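PDB 6BA1: inosine-uridine preferring nucleoside hydrolase from Gardnerella vaginalis 315-A, which belongs to the inosine-uridine preferring nucleoside hydrolase family, an open alpha/beta fold built round a mostly parallel central sheet, and holds a bound calcium ion. Local coordinates for residues A[52-57]-A[96-101]; A[65-70]-A[103-108]; A[109-114]-A[136-141]; A[117-122]-A[147-152]. All coordinates share one frame; numbering follows the deposited sequence.

Interaction 1. Residues A[52-57]-A[96-101]; sequences LAITDL and VEIPDS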
# COMPACT_ATOMS: atom_id res chain seq x y z
N LEU A 52 -16.01 31.26 -8.42
CA LEU A 52 -16.78 32.47 -8.14
C LEU A 52 -18.24 32.31 -8.57
O LEU A 52 -19.15 32.51 -7.77
CB LEU A 52 -16.17 33.68 -8.84
CG LEU A 52 -14.80 34.16 -8.35
CD1 LEU A 52 -14.10 34.98 -9.43
CD2 LEU A 52 -14.92 34.95 -7.05
N ALA A 53 -18.43 31.91 -9.84
CA ALA A 53 -19.76 31.73 -10.42
C ALA A 53 -20.63 30.71 -9.67
O ALA A 53 -21.84 30.92 -9.51
CB ALA A 53 -19.64 31.32 -11.88
N ILE A 54 -20.01 29.63 -9.21
CA ILE A 54 -20.72 28.54 -8.55
C ILE A 54 -21.05 28.88 -7.10
O ILE A 54 -22.17 28.63 -6.65
CB ILE A 54 -19.94 27.20 -8.70
CG1 ILE A 54 -20.02 26.74 -10.16
CG2 ILE A 54 -20.48 26.11 -7.77
CD1 ILE A 54 -18.80 26.01 -10.67
N THR A 55 -20.09 29.45 -6.37
CA THR A 55 -20.33 29.92 -5.00
C THR A 55 -21.49 30.91 -4.95
O THR A 55 -22.33 30.84 -4.04
CB THR A 55 -19.08 30.57 -4.38
OG1 THR A 55 -18.48 31.48 -5.32
CG2 THR A 55 -18.07 29.51 -4.00
N ASP A 56 -21.54 31.82 -5.93
CA ASP A 56 -22.69 32.71 -6.13
C ASP A 56 -23.98 31.92 -6.32
O ASP A 56 -24.94 32.12 -5.57
CB ASP A 56 -22.48 33.63 -7.35
CG ASP A 56 -21.55 34.80 -7.08
OD1 ASP A 56 -20.77 34.76 -6.10
OD2 ASP A 56 -21.59 35.77 -7.86
N LEU A 57 -23.99 31.01 -7.29
CA LEU A 57 -25.21 30.25 -7.65
C LEU A 57 -25.83 29.48 -6.48
O LEU A 57 -27.06 29.40 -6.38
CB LEU A 57 -24.93 29.28 -8.80
CG LEU A 57 -26.17 28.66 -9.46
CD1 LEU A 57 -26.75 29.60 -10.50
CD2 LEU A 57 -25.85 27.32 -10.09
N VAL A 96 -22.01 23.24 -18.85
CA VAL A 96 -23.22 23.86 -18.35
C VAL A 96 -23.01 25.37 -18.33
O VAL A 96 -22.05 25.86 -17.74
CB VAL A 96 -23.61 23.33 -16.95
CG1 VAL A 96 -24.92 23.96 -16.49
CG2 VAL A 96 -23.74 21.82 -16.98
N GLU A 97 -23.93 26.08 -18.99
CA GLU A 97 -23.87 27.53 -19.10
C GLU A 97 -24.37 28.14 -17.80
O GLU A 97 -25.46 27.81 -17.33
CB GLU A 97 -24.71 28.04 -20.28
CG GLU A 97 -24.37 27.42 -21.64
CD GLU A 97 -23.01 27.84 -22.17
OE1 GLU A 97 -22.98 28.59 -23.17
OE2 GLU A 97 -21.97 27.41 -21.60
N ILE A 98 -23.57 29.03 -17.24
CA ILE A 98 -23.83 29.62 -15.93
C ILE A 98 -23.27 31.05 -15.95
O ILE A 98 -22.16 31.27 -16.43
CB ILE A 98 -23.21 28.76 -14.80
CG1 ILE A 98 -23.58 29.31 -13.41
CG2 ILE A 98 -21.70 28.62 -14.96
CD1 ILE A 98 -22.99 28.50 -12.26
N PRO A 99 -24.05 32.04 -15.44
CA PRO A 99 -23.56 33.42 -15.50
C PRO A 99 -22.25 33.64 -14.72
O PRO A 99 -22.10 33.11 -13.62
CB PRO A 99 -24.71 34.23 -14.88
CG PRO A 99 -25.51 33.25 -14.09
CD PRO A 99 -25.40 31.96 -14.85
N ASP A 100 -21.33 34.40 -15.30
CA ASP A 100 -20.10 34.81 -14.63
C ASP A 100 -20.44 35.61 -13.38
O ASP A 100 -21.38 36.41 -13.40
CB ASP A 100 -19.24 35.71 -15.53
CG ASP A 100 -18.66 34.97 -16.73
OD1 ASP A 100 -19.22 33.92 -17.12
OD2 ASP A 100 -17.65 35.44 -17.29
N SER A 101 -19.70 35.39 -12.30
CA SER A 101 -19.86 36.22 -11.12
C SER A 101 -19.21 37.58 -11.39
O SER A 101 -18.10 37.64 -11.92
CB SER A 101 -19.20 35.59 -9.90
OG SER A 101 -19.26 36.45 -8.78

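Interaction 2. Residues A[65-70]-A[103-108]; sequences VYKGLS and RKAEDE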
# COMPACT_ATOMS: atom_id res chain seq x y z
N VAL A 65 -12.45 33.93 -3.37
CA VAL A 65 -11.65 33.04 -4.21
C VAL A 65 -10.26 33.65 -4.44
O VAL A 65 -10.15 34.73 -5.01
CB VAL A 65 -12.34 32.79 -5.56
CG1 VAL A 65 -11.48 31.92 -6.46
CG2 VAL A 65 -13.71 32.15 -5.32
N TYR A 66 -9.22 32.95 -4.00
CA TYR A 66 -7.84 33.41 -4.13
C TYR A 66 -7.17 32.73 -5.32
O TYR A 66 -7.69 31.78 -5.88
CB TYR A 66 -7.07 33.18 -2.84
CG TYR A 66 -7.68 33.92 -1.67
CD1 TYR A 66 -7.18 35.14 -1.25
CD2 TYR A 66 -8.78 33.40 -0.99
CE1 TYR A 66 -7.75 35.82 -0.17
CE2 TYR A 66 -9.36 34.06 0.07
CZ TYR A 66 -8.84 35.27 0.49
OH TYR A 66 -9.43 35.93 1.55
N LYS A 67 -6.00 33.25 -5.69
CA LYS A 67 -5.34 32.92 -6.95
C LYS A 67 -4.01 32.21 -6.66
O LYS A 67 -3.04 32.85 -6.23
CB LYS A 67 -5.14 34.21 -7.76
CG LYS A 67 -5.77 34.21 -9.14
CD LYS A 67 -5.88 35.63 -9.69
CE LYS A 67 -6.55 35.66 -11.05
NZ LYS A 67 -6.44 37.01 -11.68
N GLY A 68 -3.98 30.90 -6.85
CA GLY A 68 -2.75 30.11 -6.70
C GLY A 68 -1.89 30.10 -7.96
O GLY A 68 -1.99 30.99 -8.78
N LEU A 69 -1.05 29.08 -8.09
CA LEU A 69 -0.05 28.99 -9.16
C LEU A 69 -0.59 28.28 -10.40
O LEU A 69 -1.39 27.37 -10.28
CB LEU A 69 1.21 28.29 -8.62
CG LEU A 69 1.97 29.08 -7.55
CD1 LEU A 69 2.63 28.18 -6.52
CD2 LEU A 69 3.01 29.97 -8.19
N SER A 70 -0.13 28.72 -11.58
CA SER A 70 -0.61 28.19 -12.88
C SER A 70 0.02 26.87 -13.30
O SER A 70 -0.67 26.00 -13.84
CB SER A 70 -0.34 29.21 -13.99
OG SER A 70 -1.09 30.39 -13.81
N ARG A 103 -18.16 39.42 -9.01
CA ARG A 103 -17.07 39.42 -8.02
C ARG A 103 -15.89 38.84 -8.74
O ARG A 103 -16.03 38.10 -9.74
CB ARG A 103 -17.39 38.57 -6.76
CG ARG A 103 -18.83 38.54 -6.48
CD ARG A 103 -19.33 37.74 -5.21
NE ARG A 103 -18.80 36.38 -5.17
CZ ARG A 103 -17.70 36.00 -4.55
NH1 ARG A 103 -16.94 36.91 -3.92
NH2 ARG A 103 -17.27 34.74 -4.50
N LYS A 104 -14.69 39.21 -8.27
CA LYS A 104 -13.43 38.76 -8.86
C LYS A 104 -12.45 38.27 -7.80
O LYS A 104 -12.73 38.35 -6.61
CB LYS A 104 -12.84 39.90 -9.72
CG LYS A 104 -13.69 40.18 -10.96
CD LYS A 104 -13.00 40.34 -12.35
CE LYS A 104 -13.86 39.67 -13.44
NZ LYS A 104 -13.77 40.32 -14.77
N ALA A 105 -11.32 37.74 -8.25
CA ALA A 105 -10.33 37.15 -7.35
C ALA A 105 -9.73 38.18 -6.42
O ALA A 105 -9.52 39.32 -6.82
CB ALA A 105 -9.23 36.47 -8.15
N GLU A 106 -9.44 37.78 -5.18
CA GLU A 106 -8.82 38.67 -4.20
C GLU A 106 -7.42 39.07 -4.64
O GLU A 106 -6.82 38.44 -5.51
CB GLU A 106 -8.75 38.01 -2.83
CG GLU A 106 -10.10 37.67 -2.21
CD GLU A 106 -10.93 38.87 -1.85
OE1 GLU A 106 -10.36 39.88 -1.41
OE2 GLU A 106 -12.16 38.79 -1.98
N ASP A 107 -6.91 40.15 -4.05
CA ASP A 107 -5.66 40.76 -4.51
C ASP A 107 -4.46 39.90 -4.21
O ASP A 107 -3.62 39.70 -5.08
CB ASP A 107 -5.48 42.16 -3.90
CG ASP A 107 -6.49 43.18 -4.42
OD1 ASP A 107 -7.26 42.87 -5.36
OD2 ASP A 107 -6.47 44.32 -3.91
N GLU A 108 -4.38 39.40 -2.98
CA GLU A 108 -3.25 38.56 -2.56
C GLU A 108 -3.27 37.16 -3.18
O GLU A 108 -4.33 36.65 -3.58
CB GLU A 108 -3.18 38.48 -1.03
CG GLU A 108 -4.29 37.68 -0.38
CD GLU A 108 -4.74 38.26 0.96
OE1 GLU A 108 -5.23 39.42 0.97
OE2 GLU A 108 -4.60 37.54 1.98

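Interaction 3. Residues A[109-114]-A[136-141]; sequences SAVDFI and IAAALK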
# COMPACT_ATOMS: atom_id res chain seq x y z
N SER A 109 -2.09 36.55 -3.24
CA SER A 109 -1.93 35.18 -3.74
C SER A 109 -2.50 34.19 -2.73
O SER A 109 -2.60 34.47 -1.53
CB SER A 109 -0.46 34.85 -4.04
OG SER A 109 0.28 34.56 -2.86
N ALA A 110 -2.86 33.01 -3.23
CA ALA A 110 -3.42 31.95 -2.40
C ALA A 110 -2.36 31.34 -1.50
O ALA A 110 -2.68 30.85 -0.41
CB ALA A 110 -4.05 30.89 -3.26
N VAL A 111 -1.12 31.35 -1.97
CA VAL A 111 0.04 30.98 -1.15
C VAL A 111 0.00 31.76 0.17
O VAL A 111 0.03 31.16 1.25
CB VAL A 111 1.38 31.25 -1.89
CG1 VAL A 111 2.56 30.77 -1.07
CG2 VAL A 111 1.38 30.63 -3.29
N ASP A 112 -0.09 33.08 0.07
CA ASP A 112 -0.11 33.97 1.25
C ASP A 112 -1.41 33.89 2.06
O ASP A 112 -1.38 34.05 3.28
CB ASP A 112 0.13 35.43 0.85
CG ASP A 112 1.51 35.67 0.27
OD1 ASP A 112 2.49 35.03 0.72
OD2 ASP A 112 1.61 36.51 -0.65
N PHE A 113 -2.53 33.66 1.38
CA PHE A 113 -3.82 33.49 2.06
C PHE A 113 -3.81 32.29 3.00
O PHE A 113 -4.34 32.36 4.11
CB PHE A 113 -4.97 33.34 1.06
CG PHE A 113 -6.28 32.96 1.69
CD1 PHE A 113 -6.85 33.77 2.68
CD2 PHE A 113 -6.94 31.79 1.32
CE1 PHE A 113 -8.05 33.42 3.27
CE2 PHE A 113 -8.14 31.44 1.91
CZ PHE A 113 -8.70 32.26 2.89
N ILE A 114 -3.21 31.19 2.54
CA ILE A 114 -3.06 29.98 3.35
C ILE A 114 -2.19 30.28 4.57
O ILE A 114 -2.60 30.02 5.70
CB ILE A 114 -2.46 28.81 2.51
CG1 ILE A 114 -3.49 28.34 1.47
CG2 ILE A 114 -2.05 27.64 3.40
CD1 ILE A 114 -2.90 27.55 0.32
N ILE A 136 0.10 24.40 -1.62
CA ILE A 136 0.58 24.20 -0.24
C ILE A 136 2.06 23.78 -0.12
O ILE A 136 2.67 23.94 0.94
CB ILE A 136 -0.34 23.26 0.58
CG1 ILE A 136 -0.01 23.38 2.07
CG2 ILE A 136 -0.27 21.82 0.08
CD1 ILE A 136 -1.20 23.26 3.00
N ALA A 137 2.64 23.25 -1.20
CA ALA A 137 4.09 23.04 -1.27
C ALA A 137 4.85 24.36 -1.22
O ALA A 137 5.82 24.50 -0.48
CB ALA A 137 4.45 22.29 -2.54
N ALA A 138 4.40 25.32 -2.03
CA ALA A 138 4.94 26.68 -2.02
C ALA A 138 4.70 27.40 -0.68
O ALA A 138 5.55 28.18 -0.24
CB ALA A 138 4.36 27.49 -3.16
N ALA A 139 3.56 27.13 -0.04
CA ALA A 139 3.24 27.68 1.28
C ALA A 139 4.18 27.14 2.36
O ALA A 139 4.76 27.92 3.12
CB ALA A 139 1.80 27.39 1.65
N LEU A 140 4.32 25.82 2.41
CA LEU A 140 5.25 25.16 3.33
C LEU A 140 6.72 25.51 3.06
O LEU A 140 7.52 25.61 3.99
CB LEU A 140 5.07 23.63 3.29
CG LEU A 140 3.85 23.11 4.04
CD1 LEU A 140 3.41 21.76 3.51
CD2 LEU A 140 4.12 23.04 5.54
N LYS A 141 7.05 25.67 1.78
CA LYS A 141 8.35 26.21 1.36
C LYS A 141 8.58 27.59 2.00
O LYS A 141 9.52 27.75 2.78
CB LYS A 141 8.42 26.25 -0.18
CG LYS A 141 9.49 27.12 -0.83
CD LYS A 141 10.83 26.45 -0.96
CE LYS A 141 11.79 27.40 -1.69
NZ LYS A 141 13.03 26.75 -2.17

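Interaction 4. Residues A[117-122]-A[147-152]; sequences SVKKYG and KDEIGK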
# COMPACT_ATOMS: atom_id res chain seq x y z
N SER A 117 -4.02 32.57 6.90
CA SER A 117 -5.12 31.82 7.53
C SER A 117 -4.65 30.86 8.62
O SER A 117 -5.35 30.66 9.62
CB SER A 117 -5.93 31.05 6.48
OG SER A 117 -6.60 31.92 5.60
N VAL A 118 -3.48 30.26 8.41
CA VAL A 118 -2.86 29.38 9.41
C VAL A 118 -2.52 30.17 10.68
O VAL A 118 -2.80 29.71 11.78
CB VAL A 118 -1.59 28.67 8.86
CG1 VAL A 118 -0.76 28.02 9.97
CG2 VAL A 118 -1.98 27.63 7.82
N LYS A 119 -1.93 31.35 10.51
CA LYS A 119 -1.58 32.18 11.66
C LYS A 119 -2.79 32.80 12.35
O LYS A 119 -2.75 33.03 13.56
CB LYS A 119 -0.51 33.23 11.29
CG LYS A 119 0.91 32.75 11.59
CD LYS A 119 1.87 32.87 10.41
CE LYS A 119 2.98 31.81 10.53
NZ LYS A 119 4.05 31.93 9.50
N LYS A 120 -3.87 33.05 11.61
CA LYS A 120 -5.11 33.57 12.21
C LYS A 120 -5.86 32.49 12.99
O LYS A 120 -6.08 32.64 14.19
CB LYS A 120 -6.06 34.17 11.15
CG LYS A 120 -7.24 34.90 11.77
CD LYS A 120 -7.74 36.09 10.96
CE LYS A 120 -8.74 36.89 11.76
NZ LYS A 120 -8.90 38.28 11.27
N TYR A 121 -6.22 31.41 12.31
CA TYR A 121 -7.12 30.40 12.87
C TYR A 121 -6.41 29.18 13.47
O TYR A 121 -7.07 28.36 14.10
CB TYR A 121 -8.15 29.99 11.82
CG TYR A 121 -8.91 31.18 11.27
CD1 TYR A 121 -9.75 31.93 12.09
CD2 TYR A 121 -8.75 31.59 9.94
CE1 TYR A 121 -10.44 33.04 11.60
CE2 TYR A 121 -9.43 32.70 9.45
CZ TYR A 121 -10.27 33.42 10.28
OH TYR A 121 -10.95 34.51 9.79
N GLY A 122 -5.10 29.07 13.27
CA GLY A 122 -4.28 28.03 13.92
C GLY A 122 -4.84 26.62 13.77
O GLY A 122 -4.99 26.11 12.65
N LYS A 147 3.33 23.60 9.37
CA LYS A 147 3.33 22.19 9.82
C LYS A 147 2.62 21.96 11.15
O LYS A 147 1.62 21.23 11.24
CB LYS A 147 4.76 21.67 9.98
CG LYS A 147 5.57 21.50 8.72
CD LYS A 147 7.05 21.35 9.06
CE LYS A 147 7.91 21.39 7.80
NZ LYS A 147 9.30 20.94 8.02
N ASP A 148 3.15 22.62 12.18
CA ASP A 148 2.71 22.42 13.56
C ASP A 148 1.54 23.34 13.91
O ASP A 148 0.68 22.97 14.71
CB ASP A 148 3.90 22.66 14.52
CG ASP A 148 5.13 21.83 14.14
OD1 ASP A 148 5.01 20.61 13.89
OD2 ASP A 148 6.24 22.39 14.09
N GLU A 149 1.51 24.53 13.30
CA GLU A 149 0.45 25.52 13.54
C GLU A 149 -0.92 25.12 12.98
O GLU A 149 -1.94 25.37 13.63
CB GLU A 149 0.87 26.91 13.01
CG GLU A 149 2.00 27.57 13.79
CD GLU A 149 2.39 28.93 13.23
OE1 GLU A 149 2.89 28.99 12.09
OE2 GLU A 149 2.20 29.96 13.93
N ILE A 150 -0.96 24.52 11.79
CA ILE A 150 -2.23 24.16 11.13
C ILE A 150 -2.96 23.01 11.85
O ILE A 150 -2.32 22.13 12.43
CB ILE A 150 -2.05 23.83 9.62
CG1 ILE A 150 -3.39 23.86 8.88
CG2 ILE A 150 -1.35 22.49 9.42
CD1 ILE A 150 -3.27 23.85 7.37
N GLY A 151 -4.29 23.06 11.80
CA GLY A 151 -5.14 22.06 12.44
C GLY A 151 -5.03 20.71 11.76
O GLY A 151 -4.56 19.76 12.38
N LYS A 152 -5.47 20.64 10.51
CA LYS A 152 -5.29 19.44 9.69
C LYS A 152 -5.45 19.69 8.19
O LYS A 152 -6.22 20.52 7.78
CB LYS A 152 -6.25 18.32 10.13
CG LYS A 152 -7.73 18.61 10.01
CD LYS A 152 -8.53 17.38 10.42
CE LYS A 152 -10.02 17.52 10.16
NZ LYS A 152 -10.67 16.17 10.09

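Interaction 1. Residues A[52-57]-A[96-101]
The C-terminal turns of helix 44-57, a sheet-flanking helix of the nucleoside hydrolase alpha/beta fold, present Ala-53, Asp-56 and Leu-57 to Ile-98 and Ser-101 of the long loop between helices 82-88 and 110-121. Two separate grips hold the loop to the helix. The apolar one is the stretched side chain of Ile-98, with CG1 anti to the backbone N (chi1 -176°) and CD1 extended beyond it (chi2 -180°); CD1 lies 3.8 Å from Leu-57 CD2, with Ala-53 O and Ile-54 CG1 also close. Ile-54 and Ile-98 cross at about a right angle, and Phe-222 of helix 218-237 packs on Ile-54 and Leu-57. At Ala-53 the loop backbone comes close, CB lying 3.5 Å from Pro-99 O; its CA is 4.5 Å from Ser-101 CA. Next to it Ser-101 CB packs 3.7 Å from Leu-52 CB. The polar grip is centred on Ser-101 OG, which accepts from Arg-103 N. Asp-56 ties two points of the loop, since its OD1 is salt-bridged to Arg-103 NE while its other carboxylate oxygen takes the serine: Ser-101 OG donates to Asp-56 OD2 at 2.6 Å, arriving 46° out of the carboxylate plane.

Interaction 2. Residues A[65-70]-A[103-108]
Val-65 O, on strand 64-67, an outermost strand of the central sheet of the nucleoside hydrolase alpha/beta fold within this chain, is approached by two neighbouring groups of the loop, the amide of Glu-106 and the alpha carbon of Ala-105. Glu-106 N donates to Val-65 O over 3.1 Å, with 162° at the hydrogen. Ala-105 CA adds a CA-H...O contact to Val-65 O at 3.4 Å. Tyr-66 bonds through its backbone to Ile-35 and Gly-37 of strand 31-37, while segment 103-108 follows the strand's other edge in the same chain direction, Val-65 pairing in position with Ala-105 and Tyr-66 with Glu-106.

Side chains add to this link on both faces of the strand. Lys-67, extended beyond CG, lays its aliphatic part on the alanine, CD lying 3.8 Å from Ala-105 CB; its NZ has a long, weak ion pair with Glu-45. Val-65 CG2 comes obliquely to the guanidinium of Arg-103, whose NE is held by Asp-56 and whose NH2 bonds to Val-63 O. Tyr-66 takes loop atoms both over its ring and at its rim. Glu-108 CG stands at the edge, near the ring plane, 3.9 Å from Tyr-66 CE1. Glu-106, its CG anti to its own carbonyl carbon (chi1 -63°), makes a CH-pi contact: Glu-106 CG sits over one face, 3.9 Å from the Tyr-66 ring centroid and offset toward the rim.

Interaction 3. Residues A[109-114]-A[136-141]
Val-111 and Ile-114 meet Ile-136, Ala-138 and Ala-139 with no ring between them; the flat groups of segment 109-114 meet other partners. The Phe-113 ring stacks with the ring of Tyr-66 and also packs on Ile-33 and Thr-36 of strand 31-37. The carboxylate of Asp-112 is salt-bridged through OD1 to Lys-142 and receives a weak hydrogen bond at OD2 from Ser-109 OG. Ser-109 is the N-cap of helix 110-121, its OG accepting from Asp-112 N in a weak capping bond of 3.3 Å.

The side chains that meet between the helices are apolar, and no hydrogen bond crosses. Val-111 puts CG1 anti to the backbone N (chi1 -176°), and this methyl lies against the peptide link between Ala-138 and Ala-139, with CG1 3.9 Å from Ala-139 N and 4.3 Å from Ala-138 CB. One turn on, Ile-114 works through its CG2 branch, 4.2 Å from Ala-139 CB and 4.5 Å from Ile-136 CD1. Ala-139 CB also lies 4.2 Å from Val-111 O. The alanines keep the second helix surface low, and the short axes of 110-114 and 136-141 approach to 8.8 Å with a signed crossing angle of -60°.

Below the helices, Ile-114 and Ile-136 both rest on Tyr-127 of strand 125-129. Helix 110-121 leads into that strand, and helices 134-142 and 146-149 both lie in the beta-alpha-beta connection from it to its parallel neighbour 152-156, as in an open alpha/beta sheet.

Interaction 4. Residues A[117-122]-A[147-152]
Val-118 meets the end of helix 146-149 with both methyls. CG1, anti to the backbone N (chi1 167°), lies 3.6 Å from Glu-149 CB and also faces the amide of Ile-150. CG2 packs 4.0 Å from Ile-150 CD1, the two side chains crossing at about a right angle. Beneath them is strand 125-129, with Leu-125 under Val-118 and Tyr-127 under Ile-150.

Exposed Lys-119 follows. It leaves its helix facing away from Glu-149, but its chain, bent at chi2, crosses that side chain obliquely; the glutamate's own chain is extended beyond CG. CE is the nearest atom of Lys-119 to the carboxylate, while Lys-119 NZ stays 4.1 Å from Glu-149 OE1, beyond a salt bridge; the ammonium is salt-bridged to Glu-145 instead. The negative charge of Glu-149 may still favour the ammonium at this distance.

In the alpha/beta fold this is where two helices packed on the sheet finish, helix 110-121 turning into strand 125-129 and helix 146-149 into the adjacent parallel strand 152-156, where Lys-152 pairs through its backbone with Tyr-127. Gly-122 makes the first of these turns. Its N still bonds to Val-118 O at 2.8 Å, then a positive phi of 51°, a value that favours glycine, takes the chain out of the helix. Without a side chain, Gly-122 brings its backbone up to the other helix end: Gly-122 O lies 3.7 Å from Ile-150 CA.

Overall arrangement
All four contacts lie on the N-terminal part of the nucleoside hydrolase fold. Interactions 1 and 2, centres about 16 Å apart, alternate along the chain: helix 44-57 and edge strand 64-67 are both bound by the loop before helix 110-121, and Arg-103 bridges them. That loop runs into interaction 3, its centre about 12 Å from that of interaction 2; there Lys-67 O and Ala-110 N probably hydrogen-bond. Interactions 3 and 4, centres also about 12 Å apart, share helix 110-121 and pair it with helices 134-142 and 146-149. The loop thus passes round the outermost strand, from helix 44-57 on one face of the sheet to these helices on the other, interactions 1 and 4 lying about 30 Å apart between centres.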